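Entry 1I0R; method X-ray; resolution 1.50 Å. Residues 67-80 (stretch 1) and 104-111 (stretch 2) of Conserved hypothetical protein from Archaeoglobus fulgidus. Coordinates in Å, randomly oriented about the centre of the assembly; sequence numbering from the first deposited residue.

Stretch 1 67-80: LELETPMEFIGRFG
Stretch 2 104-111: LVTQHAVA

Residues 67-80 and 104-111 come from one chain and bury 457 Å² between them, with His-108 covering the largest share, 128 Å². The first stretch enters extended at Leu-67, folds through a type I turn from Glu-68 to Thr-71 and, with Pro-72 at the N-cap position, continues into a helix that begins at Met-73. The second leaves a strand at Leu-104 and Val-105, makes a type II turn from Thr-106 to Ala-109, and turns a corner at Val-110.

The backbones meet at one antiparallel, non-hydrogen-bonded bridge, Leu-67 with Ala-109, whose CA atoms lie 4.7 Å apart. Both CB atoms point away, so the two side chains diverge, although the end of Leu-67 (chi1 m, -59°; chi2 t, 169°) comes back to bring its CD2 3.9 Å from His-108 O. Beside it, Glu-68 N donates to His-108 O (2.9 Å, 155° at the hydrogen), and the same carbonyl receives a CA-H...O contact from Leu-67 CA at 3.5 Å.

The turn that presents His-108 is closed by Ala-109 N to Thr-106 O at 3.2 Å. His-108 occupies its third position with phi/psi of 62/21°, a left-handed conformation typical of that site in a type II turn, and its CB is directed toward the first stretch. With chi1 m (-62°) and chi2 -60°, the imidazole enters a pocket formed by Glu-68, Thr-71, Pro-72 and Phe-75. His-108 ND1 donates to Glu-68 OE2 at 3.1 Å (159°), the carboxylate oxygen lying near the ring plane, where an N-H can reach it. Glu-68 achieves this with chi1 p (69°), chi2 t (178°) and chi3 -40°: its CB points sideways, but the chain end comes nearer to the second stretch. Glu-68 therefore binds the same histidine through both backbone and side chain, while its CB rests 3.6 Å from Val-110 CG2, with Val-110 in chi1 t.

Over one face of the imidazole sits Pro-72 CD, 3.6 Å from the centroid of the His-108 ring and 17° off its normal, a CH-pi contact. The pyrrolidine is C-gamma exo. The histidine in turn directs an edge at the face of Phe-75: the centroids are 4.6 Å apart, the planes meet at 71°, and His-108 CD2 lies 3.6 Å from Phe-75 CG.

Thr-71, chi1 m (-62°), turns its hydroxyl back into its own turn. Thr-71 OG1 donates to Glu-68 O at 2.7 Å, and Thr-71 N reaches that carbonyl at 3.1 Å, so side chain and backbone together brace the turn carrying Glu-68.

From the helix, Phe-75 points toward the second stretch with chi1 t (-174°) and chi2 80°. Phe-75 CZ lies 3.6 Å from Gln-107 O, and at the ring edge it is 4.2 Å from Val-105 CG1. Phe-79, further along the stretch with chi1 m (-67°) and chi2 91°, approaches the other methyl, CZ to Val-105 CG2 at 4.4 Å. Val-105, chi1 t (176°), thus offers one methyl to each phenyl ring.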

# COMPACT_ATOMS: atom_id res chain seq x y z
N LEU B 67 -2.54 10.46 8.66
CA LEU B 67 -1.84 11.65 9.14
C LEU B 67 -1.58 12.75 8.13
O LEU B 67 -1.30 12.48 6.97
CB LEU B 67 -0.51 11.25 9.79
CG LEU B 67 -0.65 10.30 10.98
CD1 LEU B 67 0.72 9.73 11.40
CD2 LEU B 67 -1.33 11.05 12.12
N GLU B 68 -1.72 14.00 8.58
CA GLU B 68 -1.49 15.14 7.71
C GLU B 68 0.01 15.42 7.56
O GLU B 68 0.82 15.05 8.42
CB GLU B 68 -2.21 16.39 8.24
CG GLU B 68 -1.63 16.95 9.55
CD GLU B 68 -2.34 18.21 10.02
OE1 GLU B 68 -2.68 19.06 9.18
OE2 GLU B 68 -2.57 18.37 11.25
N LEU B 69 0.36 16.06 6.45
CA LEU B 69 1.75 16.38 6.13
C LEU B 69 2.51 17.08 7.26
O LEU B 69 3.69 16.80 7.49
CB LEU B 69 1.78 17.26 4.87
CG LEU B 69 3.11 17.94 4.52
CD1 LEU B 69 4.16 16.89 4.17
CD2 LEU B 69 2.88 18.90 3.36
N GLU B 70 1.83 17.98 7.95
CA GLU B 70 2.48 18.73 9.02
C GLU B 70 2.38 18.14 10.43
O GLU B 70 2.55 18.86 11.41
CB GLU B 70 1.95 20.16 9.03
CG GLU B 70 2.51 21.01 7.90
CD GLU B 70 2.02 22.44 7.96
OE1 GLU B 70 0.82 22.67 7.69
OE2 GLU B 70 2.84 23.34 8.30
N THR B 71 2.13 16.84 10.52
CA THR B 71 2.03 16.19 11.82
C THR B 71 3.36 16.31 12.57
O THR B 71 4.41 15.98 12.04
CB THR B 71 1.69 14.68 11.67
OG1 THR B 71 0.42 14.54 11.03
CG2 THR B 71 1.62 14.01 13.04
N PRO B 72 3.33 16.81 13.82
CA PRO B 72 4.58 16.95 14.58
C PRO B 72 5.30 15.63 14.84
O PRO B 72 4.67 14.62 15.15
CB PRO B 72 4.11 17.61 15.88
CG PRO B 72 2.91 18.40 15.45
CD PRO B 72 2.20 17.44 14.52
N MET B 73 6.63 15.62 14.72
CA MET B 73 7.36 14.38 14.96
C MET B 73 7.11 13.83 16.37
O MET B 73 7.14 12.62 16.59
CB MET B 73 8.86 14.59 14.75
CG MET B 73 9.25 14.90 13.31
SD MET B 73 8.93 13.51 12.19
CE MET B 73 10.45 12.56 12.38
N GLU B 74 6.87 14.73 17.32
CA GLU B 74 6.63 14.30 18.70
C GLU B 74 5.33 13.51 18.80
O GLU B 74 5.23 12.54 19.55
CB GLU B 74 6.59 15.51 19.64
CG GLU B 74 5.85 16.73 19.10
CD GLU B 74 6.79 17.74 18.42
OE1 GLU B 74 7.56 17.35 17.51
OE2 GLU B 74 6.75 18.94 18.81
N PHE B 75 4.33 13.93 18.02
CA PHE B 75 3.03 13.27 18.02
C PHE B 75 3.20 11.87 17.44
O PHE B 75 2.67 10.90 17.97
CB PHE B 75 2.04 14.09 17.18
CG PHE B 75 0.63 13.57 17.22
CD1 PHE B 75 -0.21 13.86 18.29
CD2 PHE B 75 0.12 12.83 16.16
CE1 PHE B 75 -1.53 13.42 18.30
CE2 PHE B 75 -1.20 12.38 16.16
CZ PHE B 75 -2.03 12.68 17.24
N ILE B 76 3.95 11.77 16.35
CA ILE B 76 4.19 10.47 15.74
C ILE B 76 4.95 9.62 16.76
O ILE B 76 4.71 8.42 16.90
CB ILE B 76 4.99 10.62 14.43
CG1 ILE B 76 4.18 11.48 13.45
CG2 ILE B 76 5.30 9.26 13.83
CD1 ILE B 76 4.91 11.89 12.18
N GLY B 77 5.84 10.27 17.50
CA GLY B 77 6.62 9.57 18.51
C GLY B 77 5.78 8.92 19.61
O GLY B 77 6.14 7.84 20.10
N ARG B 78 4.69 9.56 20.00
CA ARG B 78 3.82 9.03 21.05
C ARG B 78 3.31 7.65 20.69
O ARG B 78 3.17 6.78 21.56
CB ARG B 78 2.59 9.93 21.26
CG ARG B 78 2.91 11.35 21.63
CD ARG B 78 1.64 12.15 21.80
NE ARG B 78 0.81 11.60 22.87
CZ ARG B 78 0.07 12.33 23.69
NH1 ARG B 78 0.05 13.65 23.56
NH2 ARG B 78 -0.63 11.74 24.64
N PHE B 79 3.00 7.44 19.42
CA PHE B 79 2.48 6.16 19.00
C PHE B 79 3.52 5.18 18.47
O PHE B 79 3.18 4.18 17.85
CB PHE B 79 1.38 6.36 17.96
CG PHE B 79 0.15 7.01 18.52
CD1 PHE B 79 0.00 8.39 18.49
CD2 PHE B 79 -0.85 6.24 19.10
CE1 PHE B 79 -1.13 9.00 19.04
CE2 PHE B 79 -1.99 6.84 19.65
CZ PHE B 79 -2.13 8.22 19.62
N GLY B 80 4.80 5.46 18.74
CA GLY B 80 5.85 4.58 18.27
C GLY B 80 6.70 3.93 19.35
O GLY B 80 7.80 3.44 19.06
N LEU B 104 -11.09 6.46 17.61
CA LEU B 104 -10.72 7.04 16.32
C LEU B 104 -10.00 8.35 16.61
O LEU B 104 -10.63 9.34 17.04
CB LEU B 104 -11.97 7.31 15.48
CG LEU B 104 -12.77 6.03 15.23
CD1 LEU B 104 -14.22 6.37 14.83
CD2 LEU B 104 -12.05 5.20 14.15
N VAL B 105 -8.68 8.37 16.38
CA VAL B 105 -7.89 9.57 16.63
C VAL B 105 -8.09 10.60 15.52
O VAL B 105 -7.79 10.34 14.35
CB VAL B 105 -6.38 9.24 16.75
CG1 VAL B 105 -5.57 10.52 16.92
CG2 VAL B 105 -6.15 8.33 17.94
N THR B 106 -8.61 11.77 15.88
CA THR B 106 -8.88 12.81 14.91
C THR B 106 -7.81 13.88 14.84
O THR B 106 -7.73 14.62 13.85
CB THR B 106 -10.24 13.48 15.18
OG1 THR B 106 -10.28 13.89 16.55
CG2 THR B 106 -11.39 12.50 14.95
N GLN B 107 -6.99 13.94 15.88
CA GLN B 107 -5.92 14.94 15.90
C GLN B 107 -4.90 14.68 14.80
O GLN B 107 -4.40 13.57 14.67
CB GLN B 107 -5.21 14.95 17.25
CG GLN B 107 -4.49 16.27 17.52
CD GLN B 107 -3.92 16.32 18.93
OE1 GLN B 107 -4.45 15.69 19.84
NE2 GLN B 107 -2.84 17.09 19.11
N HIS B 108 -4.60 15.72 14.02
CA HIS B 108 -3.65 15.66 12.91
C HIS B 108 -4.06 14.70 11.81
O HIS B 108 -3.22 14.28 11.01
CB HIS B 108 -2.26 15.30 13.42
CG HIS B 108 -1.70 16.30 14.38
ND1 HIS B 108 -1.50 17.62 14.03
CD2 HIS B 108 -1.37 16.20 15.69
CE1 HIS B 108 -1.08 18.29 15.10
NE2 HIS B 108 -0.99 17.45 16.11
N ALA B 109 -5.34 14.36 11.76
CA ALA B 109 -5.83 13.42 10.76
C ALA B 109 -6.60 14.08 9.64
O ALA B 109 -7.50 14.89 9.88
CB ALA B 109 -6.69 12.36 11.42
N VAL B 110 -6.25 13.72 8.41
CA VAL B 110 -6.94 14.26 7.25
C VAL B 110 -8.25 13.47 7.10
O VAL B 110 -9.25 14.00 6.61
CB VAL B 110 -6.07 14.11 5.97
CG1 VAL B 110 -6.83 14.62 4.74
CG2 VAL B 110 -4.76 14.88 6.15
N ALA B 111 -8.24 12.21 7.54
CA ALA B 111 -9.41 11.35 7.49
C ALA B 111 -9.29 10.21 8.50
O ALA B 111 -8.19 9.91 8.97
CB ALA B 111 -9.56 10.75 6.08